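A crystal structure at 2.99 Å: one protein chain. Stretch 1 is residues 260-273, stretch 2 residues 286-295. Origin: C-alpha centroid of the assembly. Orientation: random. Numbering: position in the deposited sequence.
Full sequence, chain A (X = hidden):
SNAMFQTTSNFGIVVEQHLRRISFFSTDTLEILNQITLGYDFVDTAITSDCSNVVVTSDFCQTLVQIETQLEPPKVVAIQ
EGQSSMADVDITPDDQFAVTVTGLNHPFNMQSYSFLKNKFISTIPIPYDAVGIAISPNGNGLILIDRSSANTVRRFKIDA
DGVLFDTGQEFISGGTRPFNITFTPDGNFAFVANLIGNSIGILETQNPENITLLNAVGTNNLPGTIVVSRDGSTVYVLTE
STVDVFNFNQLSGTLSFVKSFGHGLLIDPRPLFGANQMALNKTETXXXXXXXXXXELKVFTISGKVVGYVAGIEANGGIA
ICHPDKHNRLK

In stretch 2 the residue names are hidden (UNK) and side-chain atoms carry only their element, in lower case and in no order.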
# COMPACT_ATOMS: atom_id res chain seq x y z
N SER A 260 -3.64 4.48 21.27
CA SER A 260 -4.05 5.22 20.09
C SER A 260 -3.74 6.67 20.31
O SER A 260 -3.54 7.12 21.43
CB SER A 260 -5.54 5.06 19.86
OG SER A 260 -6.20 4.74 21.06
N PHE A 261 -3.65 7.42 19.22
CA PHE A 261 -3.51 8.86 19.31
C PHE A 261 -4.19 9.45 18.10
O PHE A 261 -4.24 8.81 17.05
CB PHE A 261 -2.05 9.32 19.47
CG PHE A 261 -1.14 8.92 18.33
CD1 PHE A 261 -1.06 9.71 17.18
CD2 PHE A 261 -0.33 7.80 18.42
CE1 PHE A 261 -0.21 9.36 16.14
CE2 PHE A 261 0.51 7.44 17.38
CZ PHE A 261 0.58 8.22 16.24
N GLY A 262 -4.75 10.64 18.26
CA GLY A 262 -5.52 11.23 17.18
C GLY A 262 -4.66 12.08 16.27
O GLY A 262 -3.88 12.92 16.72
N HIS A 263 -4.80 11.88 14.97
CA HIS A 263 -4.02 12.67 14.03
C HIS A 263 -4.60 14.07 13.78
O HIS A 263 -3.90 14.96 13.29
CB HIS A 263 -3.81 11.91 12.73
CG HIS A 263 -5.03 11.20 12.24
ND1 HIS A 263 -6.26 11.82 12.12
CD2 HIS A 263 -5.21 9.92 11.82
CE1 HIS A 263 -7.14 10.95 11.65
NE2 HIS A 263 -6.53 9.79 11.46
N GLY A 264 -5.87 14.26 14.12
CA GLY A 264 -6.50 15.54 13.89
C GLY A 264 -6.40 15.94 12.43
O GLY A 264 -6.05 17.07 12.12
N LEU A 265 -6.68 14.99 11.55
CA LEU A 265 -6.68 15.24 10.11
C LEU A 265 -8.00 14.78 9.52
O LEU A 265 -8.68 13.90 10.06
CB LEU A 265 -5.57 14.46 9.42
CG LEU A 265 -4.13 14.86 9.69
CD1 LEU A 265 -3.17 13.96 8.91
CD2 LEU A 265 -3.96 16.33 9.34
N LEU A 266 -8.36 15.39 8.39
CA LEU A 266 -9.51 14.93 7.62
C LEU A 266 -9.00 13.99 6.54
O LEU A 266 -8.15 14.37 5.73
CB LEU A 266 -10.24 16.12 7.02
CG LEU A 266 -10.68 17.14 8.06
CD1 LEU A 266 -11.26 18.37 7.39
CD2 LEU A 266 -11.69 16.55 9.02
N ILE A 267 -9.49 12.76 6.55
CA ILE A 267 -9.06 11.76 5.58
C ILE A 267 -10.25 10.86 5.27
O ILE A 267 -11.19 10.80 6.06
CB ILE A 267 -7.81 10.98 6.10
CG1 ILE A 267 -7.84 9.52 5.68
CG2 ILE A 267 -7.69 11.06 7.61
CD1 ILE A 267 -6.59 8.80 6.05
N ASP A 268 -10.24 10.20 4.10
CA ASP A 268 -11.30 9.27 3.69
C ASP A 268 -10.82 8.19 2.71
O ASP A 268 -10.91 8.37 1.50
CB ASP A 268 -12.47 10.05 3.06
CG ASP A 268 -13.69 9.16 2.75
OD1 ASP A 268 -13.53 7.96 2.41
OD2 ASP A 268 -14.82 9.68 2.85
N PRO A 269 -10.33 7.05 3.22
CA PRO A 269 -9.72 6.01 2.37
C PRO A 269 -10.46 5.65 1.08
O PRO A 269 -9.83 5.38 0.06
CB PRO A 269 -9.68 4.77 3.30
CG PRO A 269 -10.33 5.19 4.59
CD PRO A 269 -10.26 6.68 4.64
N ARG A 270 -11.78 5.63 1.12
CA ARG A 270 -12.57 4.90 0.13
C ARG A 270 -12.17 5.14 -1.33
O ARG A 270 -11.95 4.18 -2.08
CB ARG A 270 -14.06 5.15 0.36
CG ARG A 270 -14.59 4.42 1.54
CD ARG A 270 -16.00 4.82 1.81
NE ARG A 270 -16.08 5.80 2.89
CZ ARG A 270 -16.98 6.77 2.93
NH1 ARG A 270 -17.87 6.89 1.94
NH2 ARG A 270 -16.99 7.62 3.95
N PRO A 271 -12.09 6.41 -1.74
CA PRO A 271 -11.80 6.82 -3.12
C PRO A 271 -10.35 6.64 -3.59
O PRO A 271 -10.00 7.14 -4.65
CB PRO A 271 -12.16 8.30 -3.10
CG PRO A 271 -12.05 8.72 -1.72
CD PRO A 271 -12.47 7.56 -0.90
N LEU A 272 -9.53 5.93 -2.82
CA LEU A 272 -8.16 5.62 -3.22
C LEU A 272 -7.88 4.11 -3.24
O LEU A 272 -6.75 3.67 -3.13
CB LEU A 272 -7.17 6.35 -2.30
CG LEU A 272 -7.33 7.86 -2.28
CD1 LEU A 272 -6.39 8.47 -1.30
CD2 LEU A 272 -7.02 8.40 -3.65
N PHE A 273 -8.95 3.33 -3.35
CA PHE A 273 -8.93 1.88 -3.61
C PHE A 273 -7.77 1.00 -3.11
O PHE A 273 -7.22 0.19 -3.88
CB PHE A 273 -9.17 1.65 -5.10
CG PHE A 273 -10.31 2.44 -5.62
CD1 PHE A 273 -11.57 1.90 -5.69
CD2 PHE A 273 -10.12 3.77 -5.97
CE1 PHE A 273 -12.63 2.66 -6.13
CE2 PHE A 273 -11.17 4.53 -6.42
CZ PHE A 273 -12.42 3.98 -6.51
N UNK A 286 9.13 7.54 13.14
CA UNK A 286 8.07 8.50 12.81
C UNK A 286 7.09 8.00 11.75
O UNK A 286 7.45 7.23 10.84
c UNK A 286 12.01 11.47 11.19
c UNK A 286 8.65 9.88 12.44
c UNK A 286 10.08 9.89 11.89
n UNK A 286 13.36 11.21 11.82
c UNK A 286 10.76 11.26 12.10
N UNK A 287 5.85 8.42 11.88
CA UNK A 287 4.82 8.10 10.90
C UNK A 287 4.55 9.28 9.97
O UNK A 287 4.44 10.43 10.41
c UNK A 287 4.16 5.33 11.64
c UNK A 287 2.54 6.20 13.37
c UNK A 287 3.54 7.70 11.59
c UNK A 287 3.77 6.51 12.50
N UNK A 288 4.46 8.98 8.69
CA UNK A 288 4.07 9.95 7.69
C UNK A 288 2.64 9.61 7.26
O UNK A 288 2.38 8.48 6.85
c UNK A 288 8.00 12.23 6.83
c UNK A 288 6.41 10.43 6.86
c UNK A 288 8.90 11.45 7.52
c UNK A 288 7.32 9.66 7.57
c UNK A 288 8.56 10.17 7.89
c UNK A 288 5.05 9.89 6.52
c UNK A 288 6.77 11.72 6.50
N UNK A 289 1.73 10.57 7.39
CA UNK A 289 0.32 10.37 7.00
C UNK A 289 -0.08 11.27 5.83
O UNK A 289 0.17 12.49 5.86
c UNK A 289 -2.05 10.29 7.76
c UNK A 289 -1.30 10.06 10.56
c UNK A 289 -0.30 9.88 9.43
c UNK A 289 -0.67 10.65 8.16
N UNK A 290 -0.71 10.67 4.82
CA UNK A 290 -1.22 11.39 3.65
C UNK A 290 -2.74 11.60 3.72
O UNK A 290 -3.51 10.76 3.26
c UNK A 290 -0.84 10.68 2.36
o UNK A 290 -1.73 11.00 1.31
N UNK A 291 -3.13 12.74 4.29
CA UNK A 291 -4.53 13.11 4.50
C UNK A 291 -5.29 13.48 3.23
O UNK A 291 -5.33 14.63 2.81
c UNK A 291 -4.62 14.25 5.52
N UNK A 292 -5.86 12.46 2.60
CA UNK A 292 -6.91 12.57 1.58
C UNK A 292 -7.63 13.92 1.46
O UNK A 292 -7.66 14.51 0.38
c UNK A 292 -7.96 11.51 1.87
o UNK A 292 -7.86 11.01 -0.43
n UNK A 292 -9.41 9.95 0.78
c UNK A 292 -8.41 10.80 0.64
N UNK A 293 -8.24 14.37 2.55
CA UNK A 293 -9.22 15.46 2.51
C UNK A 293 -8.72 16.76 3.15
O UNK A 293 -9.21 17.84 2.82
c UNK A 293 -11.47 16.21 3.41
c UNK A 293 -12.79 14.06 2.40
c UNK A 293 -11.28 14.01 2.29
c UNK A 293 -10.56 15.03 3.17
N UNK A 294 -7.78 16.66 4.07
CA UNK A 294 -7.14 17.85 4.62
C UNK A 294 -6.07 18.28 3.63
O UNK A 294 -5.61 19.43 3.65
c UNK A 294 -6.55 17.58 6.01
o UNK A 294 -7.35 18.16 7.03
N UNK A 295 -5.68 17.33 2.78
CA UNK A 295 -4.69 17.58 1.73
C UNK A 295 -3.39 18.04 2.37
O UNK A 295 -2.82 19.07 1.98
c UNK A 295 -8.25 17.62 -2.80
c UNK A 295 -5.21 18.63 0.75
n UNK A 295 -8.07 18.86 -3.20
n UNK A 295 -7.39 17.06 -1.95
c UNK A 295 -6.22 17.73 -1.39
c UNK A 295 -6.49 18.23 0.02
n UNK A 295 -9.30 16.92 -3.24

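Position 286 carries four carbons in a row ending in a nitrogen, out of reach of stretch 1: the chain of a lysine. Lys286 opens the strand.

Position 287 has four carbons forked at the second, one tip beside the edge of the Phe261 ring, which makes it a leucine. Leu287 points toward stretch 1, and its CD1 lies 4.0 Å from Phe261 CZ, near the plane of the ring.

At 288 one carbon leads into a ring of six carbons with no oxygen, buried but out of reach of stretch 1: Phe288.

Position 289 bears four carbons forked at the first, one arm two carbons long, with tips near His263 and Leu265, and is therefore isoleucine. Ile289 points toward stretch 1; its CD1 is 3.8 Å from His263 CB and its CG2 4.0 Å from Leu265 CD1.

Position 290 has one carbon and one oxygen, turned away from stretch 1: a serine. The hydroxyl of Ser290 is hydrogen-bonded elsewhere in the structure.

At 291 a lone carbon, the CB, lies 3.7 Å from Leu265 CD1 and 3.5 Å from Leu266 O. It means alanine, Ala291.

At 292 there are two carbons, the second carrying one oxygen and one nitrogen, and the CB is 3.9 Å from Ile267 CA: the amide of an asparagine. Asn292 has more of its surface covered by the other stretch than any other residue here, and its ND2 lies 3.8 Å from Pro271 CG.

Position 293 again has four carbons forked at the first with one longer arm, and it packs on the side chain of Leu266. This is Ile293, whose CG2 is 3.8 Å from Leu266 CB.

Position 294 has one carbon and one oxygen, and the oxygen faces the backbone of Leu266. In Ser294, OG accepts a hydrogen bond from Leu266 N at 3.2 Å.

Position 295 shows three carbons, a nitrogen, then a carbon bearing two more nitrogens, making no contact with stretch 1: Arg295, pointing away.

The contact has two parts. Along the strand, alternate residues Leu287 and Ile289 provide apolar packing, which Ala291 continues against Leu265. Beyond it, the chain turns, Arg295 N bonding to Ala291 O at 2.7 Å, and polar pairing centres on Leu266. Leu266 O receives Ser294 N at 2.9 Å and Ile293 N at 3.2 Å. The design rule is economical: apolar side chains line the strand, and the turn adds two amides and one hydroxyl to a single residue's backbone, with Ile293 also packing on the Leu266 side chain.

Stretch 2 (286-295) KLFISANISR
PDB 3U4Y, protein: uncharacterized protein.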